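PDB 2QNG: TerD domain-containing protein from Streptomyces avermitilis, which binds calcium ions and belongs to the CAPAB/TerDEXZ family, though its biological role remains unknown. Local coordinates for residues A55-A60 with K66-V71. Numbering follows the deposited sequence.
Sequences AATFLA and KPAYVV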
ATOM      1  N   ALA A  55       1.890  -4.009  -2.171  1.00  8.96           N
ATOM      2  CA  ALA A  55       2.590  -4.535  -0.998  1.00 10.10           C
ATOM      3  C   ALA A  55       3.876  -5.209  -1.437  1.00  9.75           C
ATOM      4  O   ALA A  55       3.926  -5.802  -2.517  1.00 10.45           O
ATOM      5  CB  ALA A  55       1.715  -5.509  -0.237  1.00 10.73           C
ATOM      6  N   ALA A  56       4.885  -5.160  -0.570  1.00 10.05           N
ATOM      7  CA  ALA A  56       6.147  -5.828  -0.829  1.00 10.75           C
ATOM      8  C   ALA A  56       6.555  -6.605   0.399  1.00 10.47           C
ATOM      9  O   ALA A  56       6.389  -6.115   1.520  1.00 10.88           O
ATOM     10  CB  ALA A  56       7.229  -4.838  -1.241  1.00 11.63           C
ATOM     11  N   THR A  57       7.067  -7.824   0.181  1.00  9.58           N
ATOM     12  CA  THR A  57       7.606  -8.635   1.279  1.00 10.57           C
ATOM     13  C   THR A  57       9.126  -8.619   1.210  1.00 10.76           C
ATOM     14  O   THR A  57       9.716  -8.473   0.118  1.00 11.59           O
ATOM     15  CB  THR A  57       7.127 -10.074   1.189  1.00 10.86           C
ATOM     16  OG1 THR A  57       7.560 -10.568  -0.073  1.00 11.57           O
ATOM     17  CG2 THR A  57       5.593 -10.105   1.297  1.00 12.14           C
ATOM     18  N   PHE A  58       9.754  -8.772   2.382  1.00 11.25           N
ATOM     19  CA  PHE A  58      11.222  -8.763   2.487  1.00 11.80           C
ATOM     20  C   PHE A  58      11.722  -9.902   3.353  1.00 12.52           C
ATOM     21  O   PHE A  58      11.089 -10.286   4.334  1.00 12.40           O
ATOM     22  CB  PHE A  58      11.729  -7.416   3.016  1.00 11.66           C
ATOM     23  CG  PHE A  58      11.286  -6.264   2.178  1.00 11.56           C
ATOM     24  CD1 PHE A  58      12.103  -5.773   1.156  1.00 11.20           C
ATOM     25  CD2 PHE A  58      10.023  -5.711   2.371  1.00 11.96           C
ATOM     26  CE1 PHE A  58      11.649  -4.756   0.336  1.00 11.33           C
ATOM     27  CE2 PHE A  58       9.570  -4.676   1.563  1.00 10.32           C
ATOM     28  CZ  PHE A  58      10.379  -4.197   0.538  1.00 11.21           C
ATOM     29  N   LEU A  59      12.883 -10.421   2.983  1.00 13.76           N
ATOM     30  CA  LEU A  59      13.424 -11.603   3.624  1.00 15.28           C
ATOM     31  C   LEU A  59      14.128 -11.230   4.910  1.00 16.31           C
ATOM     32  O   LEU A  59      14.712 -10.138   5.022  1.00 15.69           O
ATOM     33  CB  LEU A  59      14.436 -12.280   2.693  1.00 16.34           C
ATOM     34  CG  LEU A  59      13.919 -12.804   1.347  1.00 18.49           C
ATOM     35  CD1 LEU A  59      15.050 -13.317   0.478  1.00 20.14           C
ATOM     36  CD2 LEU A  59      12.846 -13.876   1.561  1.00 19.47           C
ATOM     37  N   ALA A  60      14.125 -12.148   5.875  0.50 17.65           N
ATOM     38  CA  ALA A  60      14.842 -11.942   7.135  0.50 18.83           C
ATOM     39  C   ALA A  60      16.300 -11.481   6.958  0.50 19.66           C
ATOM     40  O   ALA A  60      16.778 -10.633   7.709  0.50 20.27           O
ATOM     41  CB  ALA A  60      14.775 -13.201   7.986  0.50 19.17           C
ATOM     42  N   LYS A  66      16.083  -5.827  -1.390  1.00 16.98           N
ATOM     43  CA  LYS A  66      15.320  -6.192  -2.602  1.00 16.32           C
ATOM     44  C   LYS A  66      14.017  -6.898  -2.217  1.00 14.82           C
ATOM     45  O   LYS A  66      14.052  -7.894  -1.495  1.00 14.80           O
ATOM     46  CB  LYS A  66      16.129  -7.109  -3.528  1.00 16.81           C
ATOM     47  CG  LYS A  66      15.421  -7.455  -4.870  1.00 17.25           C
ATOM     48  CD  LYS A  66      16.309  -8.235  -5.863  1.00 18.57           C
ATOM     49  CE  LYS A  66      15.503  -8.651  -7.121  1.00 21.33           C
ATOM     50  NZ  LYS A  66      16.338  -9.139  -8.286  1.00 22.19           N
ATOM     51  N   PRO A  67      12.863  -6.406  -2.709  1.00 14.04           N
ATOM     52  CA  PRO A  67      11.628  -7.126  -2.387  1.00 13.20           C
ATOM     53  C   PRO A  67      11.707  -8.592  -2.802  1.00 13.55           C
ATOM     54  O   PRO A  67      12.233  -8.880  -3.887  1.00 14.22           O
ATOM     55  CB  PRO A  67      10.571  -6.377  -3.216  1.00 14.55           C
ATOM     56  CG  PRO A  67      11.141  -4.992  -3.341  1.00 15.35           C
ATOM     57  CD  PRO A  67      12.607  -5.213  -3.535  1.00 14.48           C
ATOM     58  N   ALA A  68      11.226  -9.509  -1.944  1.00 12.23           N
ATOM     59  CA  ALA A  68      11.109 -10.898  -2.349  1.00 12.99           C
ATOM     60  C   ALA A  68      10.053 -11.034  -3.436  1.00 12.17           C
ATOM     61  O   ALA A  68      10.252 -11.733  -4.437  1.00 13.68           O
ATOM     62  CB  ALA A  68      10.808 -11.808  -1.158  1.00 12.91           C
ATOM     63  N   TYR A  69       8.930 -10.326  -3.248  1.00 11.28           N
ATOM     64  CA  TYR A  69       7.910 -10.204  -4.279  1.00 11.51           C
ATOM     65  C   TYR A  69       7.045  -9.019  -3.942  1.00 10.97           C
ATOM     66  O   TYR A  69       7.070  -8.503  -2.820  1.00 10.48           O
ATOM     67  CB  TYR A  69       7.062 -11.485  -4.448  1.00 12.08           C
ATOM     68  CG  TYR A  69       6.295 -11.938  -3.229  1.00 12.51           C
ATOM     69  CD1 TYR A  69       5.066 -11.354  -2.882  1.00 12.28           C
ATOM     70  CD2 TYR A  69       6.791 -12.950  -2.418  1.00 13.40           C
ATOM     71  CE1 TYR A  69       4.344 -11.793  -1.769  1.00 13.42           C
ATOM     72  CE2 TYR A  69       6.074 -13.380  -1.294  1.00 14.67           C
ATOM     73  CZ  TYR A  69       4.866 -12.808  -0.987  1.00 13.53           C
ATOM     74  OH  TYR A  69       4.126 -13.220   0.103  1.00 17.01           O
ATOM     75  N   VAL A  70       6.321  -8.575  -4.955  1.00 10.92           N
ATOM     76  CA  VAL A  70       5.336  -7.524  -4.767  1.00 11.44           C
ATOM     77  C   VAL A  70       3.955  -7.973  -5.237  1.00 10.92           C
ATOM     78  O   VAL A  70       3.833  -8.821  -6.138  1.00 12.10           O
ATOM     79  CB  VAL A  70       5.724  -6.213  -5.504  1.00 13.76           C
ATOM     80  CG1 VAL A  70       7.086  -5.707  -5.049  1.00 15.23           C
ATOM     81  CG2 VAL A  70       5.717  -6.395  -6.980  1.00 14.62           C
ATOM     82  N   VAL A  71       2.934  -7.395  -4.599  1.00  9.61           N
ATOM     83  CA  VAL A  71       1.531  -7.704  -4.914  1.00  9.78           C
ATOM     84  C   VAL A  71       0.824  -6.406  -5.259  1.00  9.43           C
ATOM     85  O   VAL A  71       0.922  -5.414  -4.527  1.00  9.85           O
ATOM     86  CB  VAL A  71       0.800  -8.370  -3.721  1.00  9.82           C
ATOM     87  CG1 VAL A  71      -0.634  -8.778  -4.108  1.00 11.10           C
ATOM     88  CG2 VAL A  71       1.584  -9.612  -3.257  1.00 10.86           C
TER
HETATM   89  O   HOH W   1      14.468  -8.926   1.034  1.00 19.52           O
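Thr57 lies against one face of the Tyr69 ring: its OG1 stands 3.3 Å above the ring plane, over the centre, and its CB is 4.3 Å from the ring centroid and 15° off the normal, a CH-pi contact over the face. CG2 of Thr57 reaches the phenol end, 3.6 Å from Tyr69 CZ. Tyr69 can meet the threonine this way because its CG sits between the backbone N and carbonyl carbon (chi1 60°), folding the ring back across the neighbouring strand. Tyr69 N also gives OG1 a weak hydrogen bond, and Tyr69 OH makes another weak one to Asp79. Were Tyr69 replaced by alanine, Thr57 OG1 and CG2 would probably lose the ring they lie against, and Asp79 its phenol partner.

On the opposite face of the sheet, Ala56 CB meets Val70 CG1 at 3.9 Å. Phe58 CE1 packs 3.7 Å from Pro67 CG, the two side chains running alongside each other.

Backbone bonds hold this register. Ala55 and Val71 form an antiparallel hydrogen-bonded pair, Val71 N to Ala55 O at 2.8 Å and Ala55 N to Val71 O in return. Thr57 N bonds Tyr69 O (3.1 Å), Ala68 N donates a hydrogen bond to Thr57 O (2.8 Å), and a water bridges Leu59 N and Lys66 O.

The contact joins the two strands of a beta hairpin at the margin of one five-stranded antiparallel sheet: strand 69-71 is outermost, strand 51-59 pairs on its other side with strand 111-120, and Ala55 and Val71 pack on Met100 and Ile82 of the other sheet (strands 98-102 and 82-86).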